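COG3291: FOG: PKD repeat (Clostridium thermocellum, PDB 1WMX) probably binds cellulose chains, as the family 30 carbohydrate-binding module of CelJ, a large multidomain enzyme thought to degrade cellulose. Local coordinates at residues 104-108 against 109-113. Residues are numbered along the deposited sequence; the frame is centred on the assembly and turned at random.
Sequences FRDKV and YERVY
The R111 guanidinium has V108 CB over one face, displaced toward the rim, and the D106 carboxylate at its edge; the Y109 ring has K107 CG over one face, 4.2 Å above its plane. Both flat groups belong to a type I beta turn, V108 to R111, that follows strand 101-106 of the module's five-stranded antiparallel sheet and starts the loop toward strand 118-122. The example illustrates how an end-on, two-pronged salt bridge can tie the last residue of a turn back to the end of the preceding strand. R111 NH1 reaches D106 OD1 at 2.9 Å, nearly straight at 174°, while NH2 donates to the syn lone pair of OD2, also at 2.9 Å. Carboxylate and guanidinium lie only 18° from coplanar, and the arginine is fixed further by NE, which bonds to the carbonyl of G114. D106 has further partners: OD2 also receives I117 N and OD1 receives D151 N, so the buried carboxylate is satisfied by four donors, which would be expected to favour its ionised form. V108 lies across R111 at about a right angle, its CG2 3.5 Å from R111 NH1. The turn itself closes through R111 N to V108 O at 3.1 Å. On the more exposed flank, K107 starts with CG anti to the backbone N and then bends at chi3 (64°), which brings CD, CE and NZ obliquely across to the hydroxyl end of the Y109 ring. There NZ, also bonded to W73 O, donates to Y109 OH at 3.0 Å, with CE 3.3 Å from the same oxygen.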
loop_
_atom_site.group_PDB
_atom_site.type_symbol
_atom_site.label_atom_id
_atom_site.label_comp_id
_atom_site.label_asym_id
_atom_site.label_seq_id
_atom_site.Cartn_x
_atom_site.Cartn_y
_atom_site.Cartn_z
ATOM N N PHE B 104 5.295 7.024 5.045
ATOM C CA PHE B 104 6.495 6.224 4.727
ATOM C C PHE B 104 6.105 4.781 4.384
ATOM O O PHE B 104 5.016 4.314 4.717
ATOM C CB PHE B 104 7.449 6.199 5.923
ATOM C CG PHE B 104 8.064 7.556 6.215
ATOM C CD1 PHE B 104 9.246 7.943 5.576
ATOM C CD2 PHE B 104 7.446 8.420 7.117
ATOM C CE1 PHE B 104 9.806 9.199 5.838
ATOM C CE2 PHE B 104 8.000 9.674 7.378
ATOM C CZ PHE B 104 9.182 10.066 6.738
ATOM N N ARG B 105 7.020 4.110 3.721
ATOM C CA ARG B 105 6.850 2.713 3.291
ATOM C C ARG B 105 8.115 1.974 3.656
ATOM O O ARG B 105 9.216 2.526 3.569
ATOM C CB ARG B 105 6.632 2.746 1.801
ATOM C CG ARG B 105 6.340 1.466 1.045
ATOM C CD ARG B 105 6.356 1.935 -0.379
ATOM N NE ARG B 105 5.716 1.176 -1.421
ATOM C CZ ARG B 105 4.500 1.413 -1.921
ATOM N NH1 ARG B 105 3.683 2.353 -1.409
ATOM N NH2 ARG B 105 4.062 0.789 -3.006
ATOM N N ASP B 106 7.950 0.744 4.069
ATOM C CA ASP B 106 9.085 -0.092 4.445
ATOM C C ASP B 106 9.164 -1.269 3.489
ATOM O O ASP B 106 8.381 -1.368 2.542
ATOM C CB ASP B 106 8.918 -0.601 5.880
ATOM C CG ASP B 106 7.917 -1.743 6.003
ATOM O OD1 ASP B 106 7.698 -2.259 7.145
ATOM O OD2 ASP B 106 7.308 -2.174 4.969
ATOM N N LYS B 107 10.112 -2.133 3.754
ATOM C CA LYS B 107 10.314 -3.346 2.963
ATOM C C LYS B 107 10.931 -4.396 3.872
ATOM O O LYS B 107 12.029 -4.212 4.395
ATOM C CB LYS B 107 11.234 -3.070 1.768
ATOM C CG LYS B 107 11.423 -4.294 0.866
ATOM C CD LYS B 107 12.152 -3.970 -0.433
ATOM C CE LYS B 107 13.578 -3.489 -0.197
ATOM N NZ LYS B 107 14.334 -3.284 -1.445
ATOM N N VAL B 108 10.194 -5.475 4.049
ATOM C CA VAL B 108 10.619 -6.604 4.890
ATOM C C VAL B 108 10.347 -7.892 4.129
ATOM O O VAL B 108 9.218 -8.377 4.083
ATOM C CB VAL B 108 9.839 -6.602 6.202
ATOM C CG1 VAL B 108 10.216 -7.795 7.082
ATOM C CG2 VAL B 108 10.097 -5.328 7.007
ATOM N N TYR B 109 11.392 -8.431 3.543
ATOM C CA TYR B 109 11.288 -9.642 2.720
ATOM C C TYR B 109 10.736 -10.865 3.483
ATOM O O TYR B 109 10.112 -11.745 2.883
ATOM C CB TYR B 109 12.655 -10.009 2.150
ATOM C CG TYR B 109 13.148 -8.998 1.113
ATOM C CD1 TYR B 109 12.631 -9.009 -0.184
ATOM C CD2 TYR B 109 14.118 -8.054 1.456
ATOM C CE1 TYR B 109 13.081 -8.083 -1.132
ATOM C CE2 TYR B 109 14.570 -7.128 0.510
ATOM C CZ TYR B 109 14.052 -7.144 -0.784
ATOM O OH TYR B 109 14.494 -6.244 -1.712
ATOM N N GLU B 110 10.938 -10.901 4.777
ATOM C CA GLU B 110 10.582 -12.082 5.553
ATOM C C GLU B 110 9.057 -12.020 5.924
ATOM O O GLU B 110 8.402 -13.047 6.200
ATOM C CB GLU B 110 11.438 -12.094 6.836
ATOM C CG GLU B 110 12.957 -11.897 6.708
ATOM C CD GLU B 110 13.742 -10.720 6.320
ATOM O OE1 GLU B 110 14.709 -11.099 5.688
ATOM O OE2 GLU B 110 13.469 -9.458 6.539
ATOM N N ARG B 111 8.381 -10.859 5.777
ATOM C CA ARG B 111 6.930 -10.706 6.030
ATOM C C ARG B 111 6.173 -11.169 4.772
ATOM O O ARG B 111 5.766 -10.359 3.938
ATOM C CB ARG B 111 6.650 -9.231 6.324
ATOM C CG ARG B 111 5.446 -8.962 7.216
ATOM C CD ARG B 111 5.380 -7.484 7.603
ATOM N NE ARG B 111 5.362 -6.603 6.431
ATOM C CZ ARG B 111 5.940 -5.408 6.362
ATOM N NH1 ARG B 111 6.611 -4.909 7.413
ATOM N NH2 ARG B 111 5.884 -4.656 5.262
ATOM N N VAL B 112 5.987 -12.482 4.655
ATOM C CA VAL B 112 5.335 -13.075 3.464
ATOM C C VAL B 112 3.931 -12.556 3.171
ATOM O O VAL B 112 3.510 -12.542 2.011
ATOM C CB VAL B 112 5.199 -14.601 3.557
ATOM C CG1 VAL B 112 6.570 -15.276 3.596
ATOM C CG2 VAL B 112 4.407 -15.041 4.790
ATOM N N TYR B 113 3.200 -12.128 4.188
ATOM C CA TYR B 113 1.834 -11.657 3.941
ATOM C C TYR B 113 1.810 -10.187 3.474
ATOM O O TYR B 113 0.742 -9.579 3.333
ATOM C CB TYR B 113 0.950 -11.831 5.191
ATOM C CG TYR B 113 1.494 -11.202 6.458
ATOM C CD1 TYR B 113 1.123 -9.906 6.802
ATOM C CD2 TYR B 113 2.359 -11.918 7.289
ATOM C CE1 TYR B 113 1.621 -9.321 7.961
ATOM C CE2 TYR B 113 2.860 -11.332 8.451
ATOM C CZ TYR B 113 2.491 -10.031 8.785
ATOM O OH TYR B 113 2.984 -9.447 9.911
#